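Local coordinates for quinoline 2-oxidoreductase large subunit (Pseudomonas putida, PDB 1T3Q), which takes part, as the large subunit, in what is probably molybdenum-dependent hydroxylation of quinoline, and holds the molybdenum ion and pterin cytosine dinucleotide, at residues B[49-55]-B[108-114]; B[144-150]-B[360-364]; B[423-429]-B[727-732]; B[664-670]-B[736-741]. All coordinates share one frame. Residue numbers count along the deposited sequence, not the author numbering.

Contact 1. Residues B[49-55]-B[108-114]. With SO4 (sulfate ion), chain M.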
# COMPACT_ATOMS: atom_id res chain seq x y z
N ARG B 49 -6.22 3.82 -31.83
CA ARG B 49 -7.64 3.57 -32.06
C ARG B 49 -8.04 3.62 -33.53
O ARG B 49 -7.32 4.15 -34.38
CB ARG B 49 -8.46 4.59 -31.28
CG ARG B 49 -8.17 4.54 -29.79
CD ARG B 49 -8.72 5.74 -29.05
NE ARG B 49 -8.35 5.65 -27.64
CZ ARG B 49 -9.03 4.97 -26.73
NH1 ARG B 49 -10.14 4.33 -27.06
NH2 ARG B 49 -8.59 4.91 -25.48
N SER B 50 -9.21 3.06 -33.80
CA SER B 50 -9.76 3.02 -35.15
C SER B 50 -10.17 4.41 -35.60
O SER B 50 -10.80 5.17 -34.85
CB SER B 50 -10.97 2.09 -35.19
OG SER B 50 -11.69 2.24 -36.40
N PRO B 51 -9.80 4.79 -36.83
CA PRO B 51 -10.16 6.10 -37.37
C PRO B 51 -11.43 5.98 -38.21
O PRO B 51 -11.89 6.96 -38.80
CB PRO B 51 -8.93 6.46 -38.20
CG PRO B 51 -8.57 5.13 -38.79
CD PRO B 51 -8.73 4.16 -37.63
N PHE B 52 -11.98 4.77 -38.25
CA PHE B 52 -13.19 4.50 -39.03
C PHE B 52 -14.32 3.92 -38.19
O PHE B 52 -14.08 3.17 -37.24
CB PHE B 52 -12.88 3.53 -40.17
CG PHE B 52 -11.84 4.04 -41.13
CD1 PHE B 52 -10.56 3.50 -41.14
CD2 PHE B 52 -12.15 5.08 -42.02
CE1 PHE B 52 -9.59 3.98 -42.02
CE2 PHE B 52 -11.18 5.57 -42.90
CZ PHE B 52 -9.90 5.02 -42.90
N ALA B 53 -15.55 4.27 -38.56
CA ALA B 53 -16.73 3.79 -37.85
C ALA B 53 -16.90 2.28 -38.03
O ALA B 53 -17.34 1.59 -37.11
CB ALA B 53 -17.97 4.53 -38.34
N HIS B 54 -16.56 1.79 -39.21
CA HIS B 54 -16.68 0.36 -39.50
C HIS B 54 -15.66 0.02 -40.58
O HIS B 54 -15.72 0.55 -41.69
CB HIS B 54 -18.09 0.04 -39.99
CG HIS B 54 -18.40 -1.43 -40.00
ND1 HIS B 54 -19.46 -1.96 -40.69
CD2 HIS B 54 -17.80 -2.47 -39.37
CE1 HIS B 54 -19.50 -3.27 -40.50
NE2 HIS B 54 -18.51 -3.60 -39.69
N ALA B 55 -14.72 -0.86 -40.25
CA ALA B 55 -13.69 -1.22 -41.22
C ALA B 55 -13.04 -2.55 -40.94
O ALA B 55 -12.91 -2.98 -39.79
CB ALA B 55 -12.62 -0.13 -41.25
N VAL B 108 -11.65 -6.56 -37.48
CA VAL B 108 -12.65 -5.56 -37.84
C VAL B 108 -12.87 -4.59 -36.68
O VAL B 108 -12.79 -4.98 -35.52
CB VAL B 108 -14.00 -6.23 -38.20
CG1 VAL B 108 -14.51 -7.03 -37.01
CG2 VAL B 108 -15.02 -5.19 -38.62
N THR B 109 -13.12 -3.32 -37.00
CA THR B 109 -13.39 -2.32 -35.98
C THR B 109 -14.84 -1.91 -36.16
O THR B 109 -15.33 -1.85 -37.29
CB THR B 109 -12.46 -1.09 -36.10
OG1 THR B 109 -12.66 -0.43 -37.35
CG2 THR B 109 -11.00 -1.52 -36.00
N ARG B 110 -15.53 -1.62 -35.06
CA ARG B 110 -16.94 -1.27 -35.16
C ARG B 110 -17.36 0.12 -34.70
O ARG B 110 -18.54 0.39 -34.54
CB ARG B 110 -17.76 -2.34 -34.45
CG ARG B 110 -17.45 -3.75 -34.96
CD ARG B 110 -18.46 -4.75 -34.45
NE ARG B 110 -18.25 -6.09 -34.98
CZ ARG B 110 -17.46 -7.01 -34.43
NH1 ARG B 110 -17.35 -8.21 -35.00
NH2 ARG B 110 -16.79 -6.75 -33.32
N PHE B 111 -16.38 1.00 -34.50
CA PHE B 111 -16.67 2.38 -34.14
C PHE B 111 -15.38 3.18 -34.01
O PHE B 111 -14.34 2.65 -33.64
CB PHE B 111 -17.52 2.47 -32.85
CG PHE B 111 -16.79 2.14 -31.58
CD1 PHE B 111 -16.09 3.13 -30.89
CD2 PHE B 111 -16.84 0.86 -31.04
CE1 PHE B 111 -15.45 2.84 -29.68
CE2 PHE B 111 -16.20 0.56 -29.83
CZ PHE B 111 -15.51 1.55 -29.15
N VAL B 112 -15.45 4.45 -34.39
CA VAL B 112 -14.29 5.32 -34.31
C VAL B 112 -13.92 5.42 -32.84
O VAL B 112 -14.75 5.78 -32.01
CB VAL B 112 -14.61 6.73 -34.84
CG1 VAL B 112 -13.42 7.66 -34.62
CG2 VAL B 112 -14.94 6.66 -36.32
N GLY B 113 -12.68 5.07 -32.53
CA GLY B 113 -12.22 5.11 -31.15
C GLY B 113 -11.96 3.75 -30.55
O GLY B 113 -11.35 3.65 -29.48
N GLU B 114 -12.43 2.68 -31.20
CA GLU B 114 -12.20 1.34 -30.67
C GLU B 114 -10.70 1.08 -30.69
O GLU B 114 -10.01 1.49 -31.61
CB GLU B 114 -12.93 0.29 -31.51
CG GLU B 114 -12.94 -1.10 -30.88
CD GLU B 114 -13.86 -2.07 -31.61
OE1 GLU B 114 -14.36 -3.01 -30.96
OE2 GLU B 114 -14.08 -1.89 -32.83
S SO4 M . -14.92 -10.25 -33.08
O1 SO4 M . -15.77 -10.53 -34.24
O2 SO4 M . -13.54 -9.98 -33.53
O3 SO4 M . -15.44 -9.07 -32.35
O4 SO4 M . -14.91 -11.41 -32.17
O HOH W 1 -19.41 -5.60 -37.53
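In the a/b hammerhead domain of this xanthine dehydrogenase relative, the loop joining strands 43-49 and 55-61 meets the short edge strand 108-109 and the type II turn that follows it. The case illustrates how one small antiparallel bridge can be extended by backbone bonds to a turn. Ala55 and Thr109 form a hydrogen-bonded antiparallel pair, with Ala55 N to Thr109 O at 3.2 Å and Thr109 N to Ala55 O at 2.8 Å. Beyond a looped-out section, Ser50 N donates to Glu114 O at 2.8 Å and Gly113 N to Ser50 O at 3.0 Å. The turn runs from Phe111 to Glu114, and Gly113 has backbone angles that would press a CB against the preceding carbonyl. Gly113 O accepts from Arg49 NH1 at 2.8 Å, while Arg49 NH2 makes a salt bridge with Glu287. Inside, Thr109 OG1 donates to Ser50 OG at 3.0 Å, and Ser50 OG in turn donates to Phe52 O at 2.7 Å. Val112 CG2 lies 4.2 Å from Ala53 CB. Arg110, whose N donates to Glu114 OE2 at 2.7 Å, carries its guanidinium to Tyr326, Asp159 and a sulfate probably from the crystallisation liquor, with Arg110 NH2 to SO4 O3 at 2.9 Å. Backbone bonds and paired hydroxyls thus do most to hold a largely buried loop to strand and turn, apolar contact adding little.

Contact 2. Residues B[144-150]-B[360-364]; sequences VTGIEAA and VATNK
Segment 144-150 begins extended at Val144, turns through Thr145, and enters a helix at Ile147 with Gly146 as N-cap; Ala150 N bonds to Gly146 O at 2.8 Å. Segment 360-364 leaves strand 352-360 extended, then kinks in an inverse gamma turn centred on Asn363 (phi/psi -86/70°). Val144 and Thr362 come nearest, CA to CA 4.9 Å. Asn363 pairs with Val144 twice: Val144 N donates to Asn363 OD1 at 2.7 Å and Asn363 N to Val144 O at 2.9 Å. Asn363 is chi1 m; its ND2 bonds to Ala157 O and Arg110 O. With chi1 m and the rest t, Lys364 NZ bonds weakly to Thr145 O at 3.1 Å, besides its salt bridge with Asp322. Val144 CG1 (chi1 t) packs 4.1 Å from Thr362 CG2 and 3.7 Å from Ala361 O. Val360 CG2, on chi1 m, packs 3.8 Å from Ala150 CB and 4.0 Å from Ile147 CG1. Asn363 thus ties the lead-in to helix 147-152 to the loop after strand 352-360, methyls covering the other end.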
# COMPACT_ATOMS: atom_id res chain seq x y z
N VAL B 144 -23.35 1.91 -39.78
CA VAL B 144 -24.70 2.28 -39.36
C VAL B 144 -24.48 3.56 -38.56
O VAL B 144 -23.92 3.53 -37.46
CB VAL B 144 -25.33 1.19 -38.48
CG1 VAL B 144 -26.71 1.65 -38.01
CG2 VAL B 144 -25.44 -0.11 -39.27
N THR B 145 -24.92 4.68 -39.12
CA THR B 145 -24.71 5.98 -38.50
C THR B 145 -25.82 6.54 -37.63
O THR B 145 -25.69 7.63 -37.09
CB THR B 145 -24.40 7.01 -39.59
OG1 THR B 145 -25.48 7.05 -40.52
CG2 THR B 145 -23.12 6.62 -40.34
N GLY B 146 -26.91 5.79 -37.49
CA GLY B 146 -28.01 6.28 -36.67
C GLY B 146 -29.18 5.33 -36.60
O GLY B 146 -29.21 4.30 -37.28
N ILE B 147 -30.16 5.69 -35.78
CA ILE B 147 -31.36 4.88 -35.60
C ILE B 147 -32.10 4.60 -36.90
O ILE B 147 -32.53 3.47 -37.14
CB ILE B 147 -32.31 5.56 -34.60
CG1 ILE B 147 -31.71 5.50 -33.19
CG2 ILE B 147 -33.68 4.91 -34.63
CD1 ILE B 147 -32.48 6.28 -32.15
N GLU B 148 -32.27 5.62 -37.72
CA GLU B 148 -32.98 5.47 -38.99
C GLU B 148 -32.30 4.41 -39.86
O GLU B 148 -32.95 3.48 -40.34
CB GLU B 148 -33.02 6.80 -39.74
N ALA B 149 -31.00 4.57 -40.06
CA ALA B 149 -30.22 3.64 -40.87
C ALA B 149 -30.21 2.25 -40.26
O ALA B 149 -30.28 1.25 -40.98
CB ALA B 149 -28.79 4.15 -41.03
N ALA B 150 -30.11 2.17 -38.94
CA ALA B 150 -30.07 0.87 -38.27
C ALA B 150 -31.38 0.10 -38.47
O ALA B 150 -31.39 -1.11 -38.61
CB ALA B 150 -29.79 1.05 -36.78
N VAL B 360 -31.17 -0.28 -30.83
CA VAL B 360 -30.49 -0.68 -32.05
C VAL B 360 -29.00 -0.43 -32.01
O VAL B 360 -28.53 0.55 -31.42
CB VAL B 360 -31.06 0.06 -33.29
CG1 VAL B 360 -32.52 -0.29 -33.47
CG2 VAL B 360 -30.88 1.57 -33.13
N ALA B 361 -28.25 -1.34 -32.63
CA ALA B 361 -26.81 -1.22 -32.69
C ALA B 361 -26.43 -0.25 -33.79
O ALA B 361 -27.03 -0.25 -34.87
CB ALA B 361 -26.19 -2.59 -32.94
N THR B 362 -25.43 0.58 -33.52
CA THR B 362 -24.93 1.55 -34.48
C THR B 362 -23.42 1.50 -34.35
O THR B 362 -22.89 1.00 -33.36
CB THR B 362 -25.42 2.98 -34.15
OG1 THR B 362 -24.98 3.34 -32.84
CG2 THR B 362 -26.94 3.06 -34.21
N ASN B 363 -22.71 2.01 -35.35
CA ASN B 363 -21.26 1.99 -35.28
C ASN B 363 -20.73 3.22 -34.54
O ASN B 363 -20.14 4.12 -35.12
CB ASN B 363 -20.67 1.89 -36.69
CG ASN B 363 -20.90 0.51 -37.30
OD1 ASN B 363 -21.65 0.37 -38.27
ND2 ASN B 363 -20.27 -0.50 -36.73
N LYS B 364 -20.98 3.22 -33.23
CA LYS B 364 -20.57 4.30 -32.34
C LYS B 364 -20.15 3.61 -31.05
O LYS B 364 -20.36 2.41 -30.89
CB LYS B 364 -21.74 5.23 -32.06
CG LYS B 364 -22.35 5.85 -33.30
CD LYS B 364 -23.61 6.64 -32.98
CE LYS B 364 -24.23 7.18 -34.25
NZ LYS B 364 -25.44 8.00 -34.00

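Contact 3. Residues B[423-429]-B[727-732]; sequences EGTYLQT and LETPSP
Leu727, Thr729 and Glu423 bury the most surface where the extended loop after strand 722-726 passes the start of helix 426-437. Glu423 and Gly424 are extended, Thr425 is the N-cap and the helix runs from Tyr426; Gly424 and Thr729 come nearest, CA to CA 5.9 Å. Leu727 (chi1 m, chi2 t) sets CD1 3.6 Å from Thr425 OG1 and Gln428 CG and 3.8 Å from Thr429 OG1. Thr729 (chi1 m) places CG2 3.6 Å from Glu423 CG and OG1 3.1 Å from Thr425 CG2; both threonine hydroxyls bond to Asp665. Glu423 (chi1 p, chi2 m) lies along the loop, OE2 3.7 Å from Pro732 CD. Glu423 OE1 makes a salt bridge with Lys739 and accepts from water 2 at 2.8 Å; water 2 lies 2.7 Å from Ser731 OG, which bonds to Leu733 N. The loop continues to the cofactor site, the Ser731 side chain about 9 Å from the pterin cytosine dinucleotide. Lacking direct hydrogen bonds, helix start and loop rely on van der Waals touch, water and shared polar partners.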
# COMPACT_ATOMS: atom_id res chain seq x y z
N GLU B 423 -46.07 5.12 -0.63
CA GLU B 423 -45.94 6.29 0.24
C GLU B 423 -45.08 7.35 -0.43
O GLU B 423 -43.92 7.11 -0.77
CB GLU B 423 -45.35 5.91 1.61
CG GLU B 423 -43.82 5.75 1.67
CD GLU B 423 -43.31 4.44 1.09
OE1 GLU B 423 -42.20 4.45 0.51
OE2 GLU B 423 -44.00 3.41 1.23
N GLY B 424 -45.67 8.52 -0.65
CA GLY B 424 -44.96 9.61 -1.30
C GLY B 424 -45.74 10.91 -1.19
O GLY B 424 -46.91 10.90 -0.80
N THR B 425 -45.11 12.02 -1.56
CA THR B 425 -45.74 13.33 -1.49
C THR B 425 -46.00 13.98 -2.84
O THR B 425 -45.71 15.16 -3.03
CB THR B 425 -44.88 14.29 -0.64
OG1 THR B 425 -43.52 14.19 -1.07
CG2 THR B 425 -44.98 13.92 0.83
N TYR B 426 -46.56 13.22 -3.78
CA TYR B 426 -46.81 13.75 -5.11
C TYR B 426 -47.63 15.04 -5.10
O TYR B 426 -47.19 16.06 -5.62
CB TYR B 426 -47.53 12.72 -5.98
CG TYR B 426 -46.87 11.36 -6.07
CD1 TYR B 426 -45.51 11.19 -5.77
CD2 TYR B 426 -47.59 10.25 -6.49
CE1 TYR B 426 -44.90 9.95 -5.89
CE2 TYR B 426 -46.99 9.00 -6.62
CZ TYR B 426 -45.65 8.86 -6.32
OH TYR B 426 -45.06 7.62 -6.46
N LEU B 427 -48.83 14.98 -4.53
CA LEU B 427 -49.70 16.15 -4.48
C LEU B 427 -49.06 17.32 -3.75
O LEU B 427 -49.05 18.44 -4.25
CB LEU B 427 -51.04 15.81 -3.81
CG LEU B 427 -52.02 17.00 -3.74
CD1 LEU B 427 -52.31 17.50 -5.15
CD2 LEU B 427 -53.31 16.59 -3.05
N GLN B 428 -48.54 17.05 -2.56
CA GLN B 428 -47.92 18.11 -1.76
C GLN B 428 -46.73 18.74 -2.49
O GLN B 428 -46.45 19.93 -2.30
CB GLN B 428 -47.48 17.56 -0.40
CG GLN B 428 -46.77 18.59 0.47
CD GLN B 428 -46.69 18.18 1.93
OE1 GLN B 428 -46.64 16.99 2.26
NE2 GLN B 428 -46.65 19.17 2.82
N THR B 429 -46.05 17.97 -3.33
CA THR B 429 -44.92 18.50 -4.08
C THR B 429 -45.40 19.54 -5.10
O THR B 429 -44.82 20.61 -5.24
CB THR B 429 -44.15 17.39 -4.82
OG1 THR B 429 -43.41 16.61 -3.87
CG2 THR B 429 -43.20 17.98 -5.85
N LEU B 727 -39.39 17.56 1.80
CA LEU B 727 -40.55 16.87 2.37
C LEU B 727 -39.98 15.50 2.72
O LEU B 727 -39.07 15.02 2.04
CB LEU B 727 -41.67 16.72 1.34
CG LEU B 727 -42.36 18.00 0.86
CD1 LEU B 727 -43.41 17.64 -0.19
CD2 LEU B 727 -43.01 18.71 2.04
N GLU B 728 -40.48 14.88 3.79
CA GLU B 728 -39.98 13.57 4.18
C GLU B 728 -41.08 12.54 4.42
O GLU B 728 -41.91 12.69 5.31
CB GLU B 728 -39.10 13.68 5.44
CG GLU B 728 -37.80 14.45 5.23
CD GLU B 728 -36.89 14.42 6.44
OE1 GLU B 728 -37.37 14.71 7.56
OE2 GLU B 728 -35.69 14.13 6.28
N THR B 729 -41.07 11.50 3.59
CA THR B 729 -42.02 10.41 3.72
C THR B 729 -41.12 9.19 3.89
O THR B 729 -40.64 8.62 2.91
CB THR B 729 -42.89 10.26 2.46
OG1 THR B 729 -43.51 11.51 2.16
CG2 THR B 729 -43.97 9.20 2.69
N PRO B 730 -40.88 8.79 5.15
CA PRO B 730 -40.03 7.65 5.48
C PRO B 730 -40.44 6.34 4.84
O PRO B 730 -41.63 6.01 4.76
CB PRO B 730 -40.12 7.58 7.01
CG PRO B 730 -40.47 8.97 7.41
CD PRO B 730 -41.46 9.38 6.36
N SER B 731 -39.44 5.60 4.37
CA SER B 731 -39.69 4.29 3.79
C SER B 731 -39.70 3.30 4.94
O SER B 731 -38.82 3.32 5.80
CB SER B 731 -38.58 3.90 2.82
OG SER B 731 -38.59 2.50 2.63
N PRO B 732 -40.71 2.42 4.99
CA PRO B 732 -40.77 1.43 6.07
C PRO B 732 -39.88 0.23 5.75
O PRO B 732 -39.76 -0.69 6.55
CB PRO B 732 -42.25 1.07 6.12
CG PRO B 732 -42.65 1.16 4.68
CD PRO B 732 -41.97 2.44 4.22
O HOH W 2 -40.43 2.32 0.73

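Contact 4. Residues B[664-670]-B[736-741]; sequences EDCGTMI and GGIKGM. With MCN (pterin cytosine dinucleotide), chain N.
The segment opens on the last two residues of strand 655-665. Glu664 (chi1 t, chi2 p) sets OE1 3.2 Å from Met741 CB. Asp665 OD1 accepts from Gly667 N at 3.0 Å, an Asx turn that bends the chain out of the strand; water 3, 2.9 Å from Lys739 NZ, also donates weakly to Asp665 OD1, at 2.8 Å. Lys739 NZ bonds to Leu637 O as well and makes a salt bridge with Glu423. Cys666 (chi1 p) packs its CB 3.7 Å from Met741 CB, and Cys666 O accepts a weak bond from Lys739 N at 3.1 Å; the two residues' CA atoms lie 4.7 Å apart. Gly667 (phi/psi 62/-142°) makes a single backbone bridge with Ile738, CA to CA 5.2 Å, where a CB would collide with Gly737 O and Lys739 CG. Together the two loops line the cytosine end of the molybdopterin cofactor site, and backbone atoms read the base: its N4 donates to Thr668 O at 2.9 Å and to Lys739 O at 2.8 Å. Thr668 (chi1 m) holds the glycine pair opposite, N to Gly737 O at 3.2 Å and OG1 to Gly736 O at 2.6 Å; both glycines have positive phi. Ile670 N donates to cytosine N3 at 3.0 Å, and Ile670 CG1 meets Ile738 CD1 at 3.6 Å. After the extended Gly740, Met741 N donates to phosphate O2A at 2.7 Å.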
# COMPACT_ATOMS: atom_id res chain seq x y z
N GLU B 664 -37.75 18.14 -2.93
CA GLU B 664 -37.29 16.76 -2.88
C GLU B 664 -37.80 15.99 -1.67
O GLU B 664 -37.84 16.52 -0.56
CB GLU B 664 -35.76 16.71 -2.89
CG GLU B 664 -35.16 15.33 -2.59
CD GLU B 664 -35.39 14.33 -3.72
OE1 GLU B 664 -35.32 13.11 -3.45
OE2 GLU B 664 -35.62 14.76 -4.87
N ASP B 665 -38.19 14.75 -1.90
CA ASP B 665 -38.64 13.87 -0.83
C ASP B 665 -37.90 12.56 -0.99
O ASP B 665 -38.30 11.71 -1.79
CB ASP B 665 -40.15 13.62 -0.90
CG ASP B 665 -40.68 12.88 0.33
OD1 ASP B 665 -39.94 12.08 0.93
OD2 ASP B 665 -41.86 13.09 0.70
N CYS B 666 -36.81 12.41 -0.25
CA CYS B 666 -36.01 11.19 -0.28
C CYS B 666 -36.17 10.53 1.08
O CYS B 666 -35.23 9.96 1.64
CB CYS B 666 -34.53 11.51 -0.54
SG CYS B 666 -33.77 12.68 0.61
N GLY B 667 -37.39 10.60 1.61
CA GLY B 667 -37.64 10.02 2.91
C GLY B 667 -36.77 10.75 3.91
O GLY B 667 -36.57 11.96 3.81
N THR B 668 -36.22 10.02 4.88
CA THR B 668 -35.37 10.61 5.90
C THR B 668 -34.01 10.99 5.31
O THR B 668 -33.31 10.13 4.77
CB THR B 668 -35.13 9.62 7.06
OG1 THR B 668 -36.39 9.34 7.70
CG2 THR B 668 -34.16 10.20 8.08
N MET B 669 -33.64 12.26 5.41
CA MET B 669 -32.34 12.71 4.91
C MET B 669 -31.28 12.40 5.96
O MET B 669 -31.46 12.71 7.14
CB MET B 669 -32.33 14.22 4.67
CG MET B 669 -33.23 14.72 3.56
SD MET B 669 -33.00 16.50 3.33
CE MET B 669 -34.02 17.14 4.64
N ILE B 670 -30.18 11.78 5.54
CA ILE B 670 -29.10 11.46 6.47
C ILE B 670 -28.33 12.75 6.76
O ILE B 670 -28.05 13.07 7.92
CB ILE B 670 -28.11 10.45 5.85
CG1 ILE B 670 -28.84 9.16 5.48
CG2 ILE B 670 -26.98 10.16 6.84
CD1 ILE B 670 -27.97 8.21 4.66
N GLY B 736 -34.20 3.76 9.44
CA GLY B 736 -34.23 5.21 9.52
C GLY B 736 -35.19 5.87 8.55
O GLY B 736 -35.33 7.09 8.55
N GLY B 737 -35.85 5.07 7.71
CA GLY B 737 -36.80 5.62 6.74
C GLY B 737 -36.13 6.24 5.52
O GLY B 737 -36.78 6.91 4.72
N ILE B 738 -34.84 5.98 5.39
CA ILE B 738 -34.03 6.50 4.29
C ILE B 738 -34.40 6.04 2.88
O ILE B 738 -34.66 4.86 2.65
CB ILE B 738 -32.54 6.12 4.53
CG1 ILE B 738 -32.01 6.85 5.77
CG2 ILE B 738 -31.70 6.44 3.29
CD1 ILE B 738 -30.75 6.23 6.35
N LYS B 739 -34.44 6.98 1.94
CA LYS B 739 -34.69 6.70 0.52
C LYS B 739 -33.54 7.34 -0.26
O LYS B 739 -32.84 8.21 0.27
CB LYS B 739 -36.01 7.30 0.06
CG LYS B 739 -37.25 6.67 0.67
CD LYS B 739 -38.50 7.21 0.01
CE LYS B 739 -39.76 6.58 0.59
NZ LYS B 739 -40.97 7.09 -0.09
N GLY B 740 -33.36 6.95 -1.52
CA GLY B 740 -32.28 7.52 -2.32
C GLY B 740 -32.68 8.78 -3.07
O GLY B 740 -33.85 9.16 -3.07
N MET B 741 -31.72 9.44 -3.72
CA MET B 741 -32.01 10.66 -4.48
C MET B 741 -30.87 11.13 -5.39
O MET B 741 -31.02 12.10 -6.13
CB MET B 741 -32.43 11.80 -3.53
CG MET B 741 -31.42 12.18 -2.44
SD MET B 741 -29.91 13.00 -3.03
CE MET B 741 -30.58 14.39 -3.91
N1 MCN N . -28.14 10.97 0.99
C2 MCN N . -28.55 11.37 2.30
N3 MCN N . -29.85 11.00 2.61
C4 MCN N . -30.73 10.31 1.78
C5 MCN N . -30.26 9.93 0.44
C6 MCN N . -28.98 10.25 0.06
O2 MCN N . -27.81 12.00 3.03
N4 MCN N . -31.95 10.00 2.18
C1' MCN N . -26.65 11.34 0.62
C2D MCN N . -25.67 10.10 0.84
O2' MCN N . -24.35 10.58 1.28
C3' MCN N . -25.67 9.41 -0.51
C4D MCN N . -25.75 10.53 -1.51
O4D MCN N . -26.46 11.66 -0.78
O3' MCN N . -24.45 8.62 -0.67
C5' MCN N . -26.35 10.16 -2.90
O5' MCN N . -27.57 9.52 -2.62
PA MCN N . -27.97 8.08 -3.13
O1A MCN N . -27.98 7.21 -1.91
O2A MCN N . -29.23 8.31 -3.95
O3A MCN N . -26.98 7.46 -4.26
PB MCN N . -25.51 6.83 -4.14
O1B MCN N . -25.61 5.41 -4.58
O2B MCN N . -24.91 7.09 -2.78
O3B MCN N . -24.65 7.68 -5.19
C10 MCN N . -24.68 7.38 -6.56
C9' MCN N . -25.51 8.44 -7.20
C8' MCN N . -25.45 8.13 -8.71
S8' MCN N . -26.16 6.56 -9.19
C7' MCN N . -24.95 8.93 -9.66
S7' MCN N . -24.88 8.54 -11.40
C6' MCN N . -24.31 10.29 -9.21
C7 MCN N . -24.92 10.76 -7.92
O9' MCN N . -24.84 9.76 -6.92
N5' MCN N . -22.81 10.06 -9.26
C4A MCN N . -22.18 11.12 -8.50
N8' MCN N . -24.19 11.98 -7.42
C4B MCN N . -22.79 12.07 -7.66
N1' MCN N . -22.13 13.09 -6.93
C2' MCN N . -20.78 13.11 -7.08
N2' MCN N . -20.11 14.08 -6.42
N3' MCN N . -20.09 12.20 -7.85
C4' MCN N . -20.69 11.13 -8.61
O4' MCN N . -20.01 10.37 -9.26
O HOH W 3 -40.86 9.93 -0.60

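The four contacts form two touching pairs; a contact of one pair lies 40 to 48 Å, centre to centre, from a contact of the other. Contacts 1 and 2, both buried, meet where Asn363 ND2 probably bonds to Arg110 O, tying the hammerhead loops to the sheet of the first cofactor-binding region. Contacts 3 and 4 draw their second segments from the same loop, between strand 722-726 and helix 744-761, and share Asp665 and the Glu423–Lys739 salt bridge. Contact 3 is the surface member and relies on van der Waals touch, whereas contact 4 is buried and turns several of its backbone groups to the cofactor. In contacts 1 and 2 the backbone bonds serve protein alone.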